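Local coordinates for protein formate dehydrogenase (PDB 1QP8) that probably acts as a nicotinamide-dependent reductase of 2-oxoacids such as glyoxylate or hydroxypyruvate, and binds NADPH on its Rossmann-type nucleotide-binding domain, at residues Ser167-Leu172 with Leu197-Glu202; Ala201-Phe206 with Arg227-Phe232; Gly219-Leu224 with Phe250-Val255. One frame throughout, in Å; residues are numbered along the deposited sequence.

Overall arrangement
All three interactions lie in the nucleotide-binding domain, where parallel strands alternate with helices. Interactions 1 and 3 are buried and join a helix or helical turn to a loop that leads into a strand. The first has no hydrogen bond across it and rests on Leu172, Leu199 and Met200; the third combines leucine and valine contacts with one hydrogen bond from the side-chain amide of Asn254. Interaction 2 is partly buried and joins two neighbouring strands by backbone hydrogen bonds, with charged residues at its turn end and phenylalanines further along. Interactions 1 and 2 share Ala201 and Glu202, and Met200 touches Phe206 and Phe230. Asn254 links interaction 3 to interaction 2 through the carbonyl oxygen of Phe230.

Interaction 1. Residues Ser167-Leu172 with Leu197-Glu202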
loop_
_atom_site.group_PDB
_atom_site.type_symbol
_atom_site.label_atom_id
_atom_site.label_comp_id
_atom_site.label_asym_id
_atom_site.label_seq_id
_atom_site.Cartn_x
_atom_site.Cartn_y
_atom_site.Cartn_z
ATOM N N SER A 167 -12.774 19.724 -12.506
ATOM C CA SER A 167 -13.373 20.259 -11.287
ATOM C C SER A 167 -12.961 19.382 -10.108
ATOM O O SER A 167 -13.359 18.216 -10.018
ATOM C CB SER A 167 -14.899 20.306 -11.400
ATOM O OG SER A 167 -15.433 19.027 -11.684
ATOM N N LEU A 168 -12.144 19.937 -9.217
ATOM C CA LEU A 168 -11.690 19.190 -8.046
ATOM C C LEU A 168 -12.917 18.595 -7.366
ATOM O O LEU A 168 -12.902 17.430 -6.954
ATOM C CB LEU A 168 -10.947 20.103 -7.056
ATOM C CG LEU A 168 -11.731 21.194 -6.303
ATOM C CD1 LEU A 168 -11.508 21.070 -4.809
ATOM C CD2 LEU A 168 -11.304 22.569 -6.781
ATOM N N GLU A 169 -13.977 19.402 -7.273
ATOM C CA GLU A 169 -15.236 18.990 -6.658
ATOM C C GLU A 169 -15.716 17.665 -7.220
ATOM O O GLU A 169 -15.841 16.682 -6.500
ATOM C CB GLU A 169 -16.306 20.060 -6.869
ATOM C CG GLU A 169 -16.113 21.291 -6.011
ATOM C CD GLU A 169 -17.294 22.252 -6.071
ATOM O OE1 GLU A 169 -18.455 21.773 -6.053
ATOM O OE2 GLU A 169 -17.064 23.483 -6.121
ATOM N N GLU A 170 -15.994 17.642 -8.511
ATOM C CA GLU A 170 -16.442 16.414 -9.144
ATOM C C GLU A 170 -15.232 15.508 -9.283
ATOM O O GLU A 170 -14.581 15.479 -10.326
ATOM C CB GLU A 170 -17.049 16.718 -10.521
ATOM C CG GLU A 170 -17.400 15.484 -11.356
ATOM C CD GLU A 170 -18.333 14.523 -10.635
ATOM O OE1 GLU A 170 -19.466 14.939 -10.289
ATOM O OE2 GLU A 170 -17.933 13.356 -10.417
ATOM N N ALA A 171 -14.929 14.784 -8.214
ATOM C CA ALA A 171 -13.794 13.865 -8.158
ATOM C C ALA A 171 -13.800 13.448 -6.707
ATOM O O ALA A 171 -13.482 12.312 -6.354
ATOM C CB ALA A 171 -12.494 14.595 -8.486
ATOM N N LEU A 172 -14.187 14.406 -5.875
ATOM C CA LEU A 172 -14.289 14.210 -4.442
ATOM C C LEU A 172 -15.709 13.749 -4.094
ATOM O O LEU A 172 -15.921 13.113 -3.065
ATOM C CB LEU A 172 -13.972 15.525 -3.717
ATOM C CG LEU A 172 -12.607 16.189 -3.944
ATOM C CD1 LEU A 172 -12.532 17.414 -3.075
ATOM C CD2 LEU A 172 -11.465 15.249 -3.585
ATOM N N LEU A 197 -14.168 19.067 0.561
ATOM C CA LEU A 197 -13.823 17.895 1.355
ATOM C C LEU A 197 -15.101 17.203 1.820
ATOM O O LEU A 197 -15.226 15.976 1.739
ATOM C CB LEU A 197 -13.008 18.321 2.574
ATOM C CG LEU A 197 -11.604 18.876 2.363
ATOM C CD1 LEU A 197 -11.065 19.437 3.676
ATOM C CD2 LEU A 197 -10.712 17.758 1.847
ATOM N N ALA A 198 -16.045 18.012 2.299
ATOM C CA ALA A 198 -17.328 17.527 2.799
ATOM C C ALA A 198 -18.169 16.774 1.770
ATOM O O ALA A 198 -19.186 16.185 2.116
ATOM C CB ALA A 198 -18.116 18.681 3.355
ATOM N N LEU A 199 -17.748 16.800 0.509
ATOM C CA LEU A 199 -18.472 16.103 -0.544
ATOM C C LEU A 199 -18.055 14.638 -0.544
ATOM O O LEU A 199 -18.686 13.790 -1.186
ATOM C CB LEU A 199 -18.159 16.728 -1.903
ATOM C CG LEU A 199 -18.375 18.240 -2.020
ATOM C CD1 LEU A 199 -17.967 18.710 -3.412
ATOM C CD2 LEU A 199 -19.829 18.573 -1.746
HETATM N N MSE A 200 -16.976 14.340 0.173
HETATM C CA MSE A 200 -16.488 12.972 0.238
HETATM C C MSE A 200 -17.325 12.187 1.225
HETATM O O MSE A 200 -18.165 12.747 1.911
HETATM C CB MSE A 200 -15.027 12.949 0.670
HETATM C CG MSE A 200 -14.069 13.547 -0.337
HETATM SE SE MSE A 200 -12.345 13.307 0.152
HETATM C CE MSE A 200 -12.149 14.766 1.195
ATOM N N ALA A 201 -17.097 10.884 1.283
ATOM C CA ALA A 201 -17.815 10.027 2.210
ATOM C C ALA A 201 -17.400 10.425 3.627
ATOM O O ALA A 201 -16.257 10.827 3.846
ATOM C CB ALA A 201 -17.454 8.582 1.946
ATOM N N GLU A 202 -18.307 10.320 4.595
ATOM C CA GLU A 202 -17.951 10.698 5.959
ATOM C C GLU A 202 -16.919 9.736 6.505
ATOM O O GLU A 202 -16.333 9.958 7.559
ATOM C CB GLU A 202 -19.187 10.716 6.855
ATOM C CG GLU A 202 -20.169 11.814 6.493
ATOM C CD GLU A 202 -20.932 12.328 7.694
ATOM O OE1 GLU A 202 -21.574 11.506 8.376
ATOM O OE2 GLU A 202 -20.894 13.550 7.960
#
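This contact belongs to the Rossmann-type nucleotide-binding domain, where the short, weakly bonded helical turn around 169-172 meets the loop between helix 194-197 and strand 205-208. Leu172 carries most of it. Its CB lies 3.9 Å from CG of Met200, which is built as selenomethionine. CG of each of these two side chains stands anti to its own carbonyl carbon. The Met200 chain runs straight through chi2 and bends at chi3 (-87°), beyond the methylene that meets Leu172. The backbone oxygen of Leu172 is turned to the same residue, and a CA-H...O contact spans 3.4 Å from Met200 CA to Leu172 O. No hydrogen bond crosses between the two segments; Leu172 O and Leu199 O lie 3.4 Å apart as two acceptors.

A second patch lies nearer the surface. Leu199 points toward the helical turn and crosses Glu169 obliquely, so that its CD1 lies 4.1 Å from Glu169 CB. The same methyl lies beside the glutamate, as near to CG and OE1 as to CB.

In the fold, 167-172 comes before strand 177-180, and the loop 197-202 leads toward strand 205-208; the two strands are adjacent and parallel in the sheet. The contact thus joins the two approaches to these strands. A type I turn from Leu197 to Met200 shapes the loop, closed by Met200 N bonding to Leu197 O at 2.9 Å. Backbone hydrogen bonds of Leu199 with Glu174 and of Ala201 with Ala175 tie the loop further to the chain that follows the helical turn. The Leu172 side chain also meets Ala128 and Leu130 of strand 126-130 and His196, while Met200 reaches Phe206 and Phe230.

Interaction 2. Residues Ala201-Phe206 with Arg227-Phe232; sequences AEDAVF and RPQFIF
Strands 205-208 and 231-234, the two strands of a right-handed beta-alpha-beta unit in the Rossmann-type domain, begin side by side here in parallel. Ile231 N gives a hydrogen bond to Ala204 O (2.9 Å), and Phe206 N one to Ile231 O (2.8 Å), the latter nearly along the C=O axis. Val205 and Ile231 face one side of the sheet, Phe206 and Phe232 the other. These two phenylalanines point the same way, with Phe206 CD2 at the edge of the Phe232 ring, 3.8 Å from CE1. Phe206 CB meets Phe230 CZ at 3.9 Å.

Before the strands, Glu202 crosses Arg227 at about a right angle, its CG over one guanidinium face. Glu202 OE2 and Arg227 NE form a long, weak salt bridge of 3.7 Å, with the oxygen well out of the guanidinium plane, so that no N-H points at it and only the charges attract. An alanine in place of Arg227 would lose the cover on Glu202 and the NH1 hydrogen bond to Ala198 O, and would probably loosen the loop 198-202 against 227-232.

Phe230 and Phe232 pack against helix 217-226, while Val205 and Ile231 meet helix 83-98 on the opposite face.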
loop_
_atom_site.group_PDB
_atom_site.type_symbol
_atom_site.label_atom_id
_atom_site.label_comp_id
_atom_site.label_asym_id
_atom_site.label_seq_id
_atom_site.Cartn_x
_atom_site.Cartn_y
_atom_site.Cartn_z
ATOM N N ALA A 201 -17.097 10.884 1.283
ATOM C CA ALA A 201 -17.815 10.027 2.210
ATOM C C ALA A 201 -17.400 10.425 3.627
ATOM O O ALA A 201 -16.257 10.827 3.846
ATOM C CB ALA A 201 -17.454 8.582 1.946
ATOM N N GLU A 202 -18.307 10.320 4.595
ATOM C CA GLU A 202 -17.951 10.698 5.959
ATOM C C GLU A 202 -16.919 9.736 6.505
ATOM O O GLU A 202 -16.333 9.958 7.559
ATOM C CB GLU A 202 -19.187 10.716 6.855
ATOM C CG GLU A 202 -20.169 11.814 6.493
ATOM C CD GLU A 202 -20.932 12.328 7.694
ATOM O OE1 GLU A 202 -21.574 11.506 8.376
ATOM O OE2 GLU A 202 -20.894 13.550 7.960
ATOM N N ASP A 203 -16.683 8.683 5.738
ATOM C CA ASP A 203 -15.752 7.632 6.088
ATOM C C ASP A 203 -14.429 7.728 5.306
ATOM O O ASP A 203 -13.501 6.946 5.527
ATOM C CB ASP A 203 -16.441 6.306 5.810
ATOM C CG ASP A 203 -15.540 5.141 6.007
ATOM O OD1 ASP A 203 -15.071 4.951 7.149
ATOM O OD2 ASP A 203 -15.299 4.420 5.017
ATOM N N ALA A 204 -14.341 8.714 4.416
ATOM C CA ALA A 204 -13.175 8.904 3.552
ATOM C C ALA A 204 -11.806 9.127 4.180
ATOM O O ALA A 204 -11.670 9.555 5.325
ATOM C CB ALA A 204 -13.450 10.026 2.560
ATOM N N VAL A 205 -10.801 8.844 3.359
ATOM C CA VAL A 205 -9.389 8.960 3.679
ATOM C C VAL A 205 -8.781 9.930 2.674
ATOM O O VAL A 205 -8.683 9.604 1.499
ATOM C CB VAL A 205 -8.680 7.625 3.446
ATOM C CG1 VAL A 205 -7.173 7.812 3.552
ATOM C CG2 VAL A 205 -9.186 6.586 4.414
ATOM N N PHE A 206 -8.357 11.103 3.118
ATOM C CA PHE A 206 -7.763 12.075 2.207
ATOM C C PHE A 206 -6.254 12.070 2.378
ATOM O O PHE A 206 -5.754 12.408 3.442
ATOM C CB PHE A 206 -8.278 13.478 2.521
ATOM C CG PHE A 206 -7.849 14.508 1.530
ATOM C CD1 PHE A 206 -8.704 14.907 0.511
ATOM C CD2 PHE A 206 -6.576 15.064 1.590
ATOM C CE1 PHE A 206 -8.294 15.846 -0.437
ATOM C CE2 PHE A 206 -6.153 16.003 0.647
ATOM C CZ PHE A 206 -7.014 16.394 -0.367
ATOM N N ARG A 227 -16.054 14.783 11.370
ATOM C CA ARG A 227 -16.162 13.396 10.958
ATOM C C ARG A 227 -15.036 12.546 11.525
ATOM O O ARG A 227 -13.930 12.494 10.985
ATOM C CB ARG A 227 -16.230 13.327 9.426
ATOM C CG ARG A 227 -17.508 13.987 8.905
ATOM C CD ARG A 227 -17.354 14.781 7.608
ATOM N NE ARG A 227 -17.584 13.967 6.420
ATOM C CZ ARG A 227 -18.072 14.434 5.277
ATOM N NH1 ARG A 227 -18.392 15.716 5.158
ATOM N NH2 ARG A 227 -18.241 13.618 4.250
ATOM N N PRO A 228 -15.306 11.876 12.651
ATOM C CA PRO A 228 -14.322 11.018 13.313
ATOM C C PRO A 228 -13.756 9.930 12.390
ATOM O O PRO A 228 -12.585 9.572 12.492
ATOM C CB PRO A 228 -15.108 10.452 14.498
ATOM C CG PRO A 228 -16.058 11.572 14.831
ATOM C CD PRO A 228 -16.535 11.986 13.458
ATOM N N GLN A 229 -14.589 9.421 11.485
ATOM C CA GLN A 229 -14.170 8.387 10.551
ATOM C C GLN A 229 -13.376 8.985 9.387
ATOM O O GLN A 229 -12.732 8.257 8.622
ATOM C CB GLN A 229 -15.393 7.664 10.000
ATOM C CG GLN A 229 -16.377 7.228 11.060
ATOM C CD GLN A 229 -15.837 6.118 11.927
ATOM O OE1 GLN A 229 -15.623 4.998 11.459
ATOM N NE2 GLN A 229 -15.609 6.421 13.201
ATOM N N PHE A 230 -13.443 10.306 9.235
ATOM C CA PHE A 230 -12.713 10.959 8.165
ATOM C C PHE A 230 -11.237 11.037 8.571
ATOM O O PHE A 230 -10.900 11.486 9.667
ATOM C CB PHE A 230 -13.253 12.367 7.917
ATOM C CG PHE A 230 -12.629 13.056 6.728
ATOM C CD1 PHE A 230 -13.110 12.836 5.448
ATOM C CD2 PHE A 230 -11.567 13.942 6.898
ATOM C CE1 PHE A 230 -12.545 13.493 4.349
ATOM C CE2 PHE A 230 -10.997 14.604 5.810
ATOM C CZ PHE A 230 -11.489 14.379 4.534
ATOM N N ILE A 231 -10.356 10.612 7.681
ATOM C CA ILE A 231 -8.952 10.622 8.005
ATOM C C ILE A 231 -8.092 11.448 7.075
ATOM O O ILE A 231 -8.219 11.395 5.861
ATOM C CB ILE A 231 -8.404 9.196 8.035
ATOM C CG1 ILE A 231 -9.083 8.415 9.160
ATOM C CG2 ILE A 231 -6.893 9.232 8.204
ATOM C CD1 ILE A 231 -8.581 7.007 9.290
ATOM N N PHE A 232 -7.190 12.204 7.671
ATOM C CA PHE A 232 -6.281 13.038 6.922
ATOM C C PHE A 232 -4.892 12.454 7.132
ATOM O O PHE A 232 -4.387 12.433 8.256
ATOM C CB PHE A 232 -6.338 14.460 7.463
ATOM C CG PHE A 232 -5.499 15.429 6.702
ATOM C CD1 PHE A 232 -5.786 15.721 5.366
ATOM C CD2 PHE A 232 -4.421 16.069 7.315
ATOM C CE1 PHE A 232 -5.015 16.641 4.647
ATOM C CE2 PHE A 232 -3.639 16.993 6.606
ATOM C CZ PHE A 232 -3.942 17.278 5.270
#

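Interaction 3. Residues Gly219-Leu224 with Phe250-Val255; sequences GVLRIL and FSLPNV
Leu224, near the end of helix 217-226, is the centre of this contact in the Rossmann-type domain, where the helix meets the loop leading into strand 255-257, at one edge of the sheet within this chain. Its side chain points toward the loop, with CG anti to the carbonyl carbon. One methyl, CD1, meets Val255 CG2 at 3.4 Å, the two side chains crossing at about a right angle. The other methyl, CD2, lies against the amide of Asn254, whose side chain slides past Leu224 in the opposite direction. A turn along the helix, Leu221 CD1 touches Leu252 CD1 at 4.0 Å. These two side chains also cross at about a right angle, and Leu252 CD1 reaches back toward CB of Leu224 as well.

The next shell fixes the loop. A type I turn runs from Leu252 to Val255, with a weak hydrogen bond of Val255 N to Leu252 O. Asn254 is tied by its backbone to Phe232 of the neighbouring strand 231-234, which holds the turn against the sheet. Phe249 of helix 247-250 packs on Val220, Leu221 and Leu224, and Phe232 on Val220 and Leu224, so that Leu224 touches both helix 247-250 and strand 231-234.

Asn254 itself has CG in the crowded position between backbone N and carbonyl carbon (chi1 49°), which turns its amide to the helix. ND2 also donates to Phe230 O, linking the last turn of the helix to the residue just before strand 231-234. The hydrogen bond from Asn254 ND2 to Leu224 O is 3.0 Å long, falls on a lone pair in the carbonyl plane, and is nearly straight, with 162° at the hydrogen.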
loop_
_atom_site.group_PDB
_atom_site.type_symbol
_atom_site.label_atom_id
_atom_site.label_comp_id
_atom_site.label_asym_id
_atom_site.label_seq_id
_atom_site.Cartn_x
_atom_site.Cartn_y
_atom_site.Cartn_z
ATOM N N GLY A 219 -10.207 24.402 6.901
ATOM C CA GLY A 219 -11.215 23.469 6.432
ATOM C C GLY A 219 -10.921 22.064 6.883
ATOM O O GLY A 219 -11.807 21.383 7.397
ATOM N N VAL A 220 -9.675 21.637 6.695
ATOM C CA VAL A 220 -9.234 20.296 7.086
ATOM C C VAL A 220 -9.537 20.063 8.559
ATOM O O VAL A 220 -10.166 19.076 8.949
ATOM C CB VAL A 220 -7.723 20.136 6.924
ATOM C CG1 VAL A 220 -7.361 18.663 6.969
ATOM C CG2 VAL A 220 -7.256 20.806 5.635
ATOM N N LEU A 221 -9.063 20.999 9.370
ATOM C CA LEU A 221 -9.235 20.958 10.803
ATOM C C LEU A 221 -10.712 20.794 11.136
ATOM O O LEU A 221 -11.101 19.954 11.952
ATOM C CB LEU A 221 -8.706 22.267 11.372
ATOM C CG LEU A 221 -8.126 22.362 12.775
ATOM C CD1 LEU A 221 -7.186 21.191 13.077
ATOM C CD2 LEU A 221 -7.383 23.682 12.848
ATOM N N ARG A 222 -11.543 21.589 10.484
ATOM C CA ARG A 222 -12.957 21.542 10.755
ATOM C C ARG A 222 -13.610 20.225 10.422
ATOM O O ARG A 222 -14.352 19.680 11.238
ATOM C CB ARG A 222 -13.675 22.648 10.006
ATOM C CG ARG A 222 -15.155 22.407 9.928
ATOM C CD ARG A 222 -15.877 23.553 9.297
ATOM N NE ARG A 222 -17.221 23.137 8.942
ATOM C CZ ARG A 222 -18.209 23.967 8.646
ATOM N NH1 ARG A 222 -18.002 25.278 8.665
ATOM N NH2 ARG A 222 -19.405 23.476 8.333
ATOM N N ILE A 223 -13.367 19.703 9.226
ATOM C CA ILE A 223 -14.008 18.444 8.882
ATOM C C ILE A 223 -13.472 17.318 9.754
ATOM O O ILE A 223 -14.207 16.394 10.098
ATOM C CB ILE A 223 -13.832 18.072 7.396
ATOM C CG1 ILE A 223 -14.836 16.974 7.041
ATOM C CG2 ILE A 223 -12.424 17.582 7.120
ATOM C CD1 ILE A 223 -14.779 16.521 5.604
ATOM N N LEU A 224 -12.195 17.400 10.123
ATOM C CA LEU A 224 -11.611 16.371 10.966
ATOM C C LEU A 224 -12.324 16.351 12.293
ATOM O O LEU A 224 -12.576 15.281 12.832
ATOM C CB LEU A 224 -10.127 16.618 11.185
ATOM C CG LEU A 224 -9.247 16.017 10.097
ATOM C CD1 LEU A 224 -7.835 16.578 10.210
ATOM C CD2 LEU A 224 -9.269 14.518 10.229
ATOM N N PHE A 250 -1.702 16.599 14.719
ATOM C CA PHE A 250 -1.120 15.345 15.173
ATOM C C PHE A 250 -1.799 14.737 16.405
ATOM O O PHE A 250 -1.724 13.523 16.633
ATOM C CB PHE A 250 0.373 15.554 15.428
ATOM C CG PHE A 250 1.070 16.299 14.317
ATOM C CD1 PHE A 250 2.126 17.168 14.595
ATOM C CD2 PHE A 250 0.624 16.189 13.000
ATOM C CE1 PHE A 250 2.713 17.920 13.587
ATOM C CE2 PHE A 250 1.204 16.937 11.992
ATOM C CZ PHE A 250 2.254 17.812 12.281
ATOM N N SER A 251 -2.476 15.566 17.191
ATOM C CA SER A 251 -3.142 15.067 18.387
ATOM C C SER A 251 -4.566 14.614 18.082
ATOM O O SER A 251 -5.303 14.181 18.985
ATOM C CB SER A 251 -3.184 16.143 19.458
ATOM O OG SER A 251 -3.945 17.234 18.989
ATOM N N LEU A 252 -4.972 14.737 16.821
ATOM C CA LEU A 252 -6.301 14.281 16.438
ATOM C C LEU A 252 -6.130 12.815 16.084
ATOM O O LEU A 252 -5.229 12.436 15.336
ATOM C CB LEU A 252 -6.839 15.098 15.261
ATOM C CG LEU A 252 -7.319 16.496 15.704
ATOM C CD1 LEU A 252 -7.442 17.478 14.535
ATOM C CD2 LEU A 252 -8.659 16.324 16.406
ATOM N N PRO A 253 -6.962 11.955 16.670
ATOM C CA PRO A 253 -6.845 10.531 16.378
ATOM C C PRO A 253 -7.099 10.136 14.937
ATOM O O PRO A 253 -6.663 9.074 14.506
ATOM C CB PRO A 253 -7.798 9.886 17.382
ATOM C CG PRO A 253 -8.729 10.985 17.749
ATOM C CD PRO A 253 -7.832 12.179 17.830
ATOM N N ASN A 254 -7.777 10.983 14.176
ATOM C CA ASN A 254 -8.030 10.648 12.782
ATOM C C ASN A 254 -7.079 11.339 11.819
ATOM O O ASN A 254 -7.467 11.725 10.713
ATOM C CB ASN A 254 -9.482 10.936 12.414
ATOM C CG ASN A 254 -9.934 12.309 12.840
ATOM O OD1 ASN A 254 -9.429 12.884 13.822
ATOM N ND2 ASN A 254 -10.920 12.843 12.119
ATOM N N VAL A 255 -5.827 11.496 12.249
ATOM C CA VAL A 255 -4.807 12.082 11.396
ATOM C C VAL A 255 -3.577 11.183 11.389
ATOM O O VAL A 255 -3.218 10.622 12.416
ATOM C CB VAL A 255 -4.373 13.492 11.861
ATOM C CG1 VAL A 255 -3.147 13.930 11.077
ATOM C CG2 VAL A 255 -5.495 14.500 11.649
#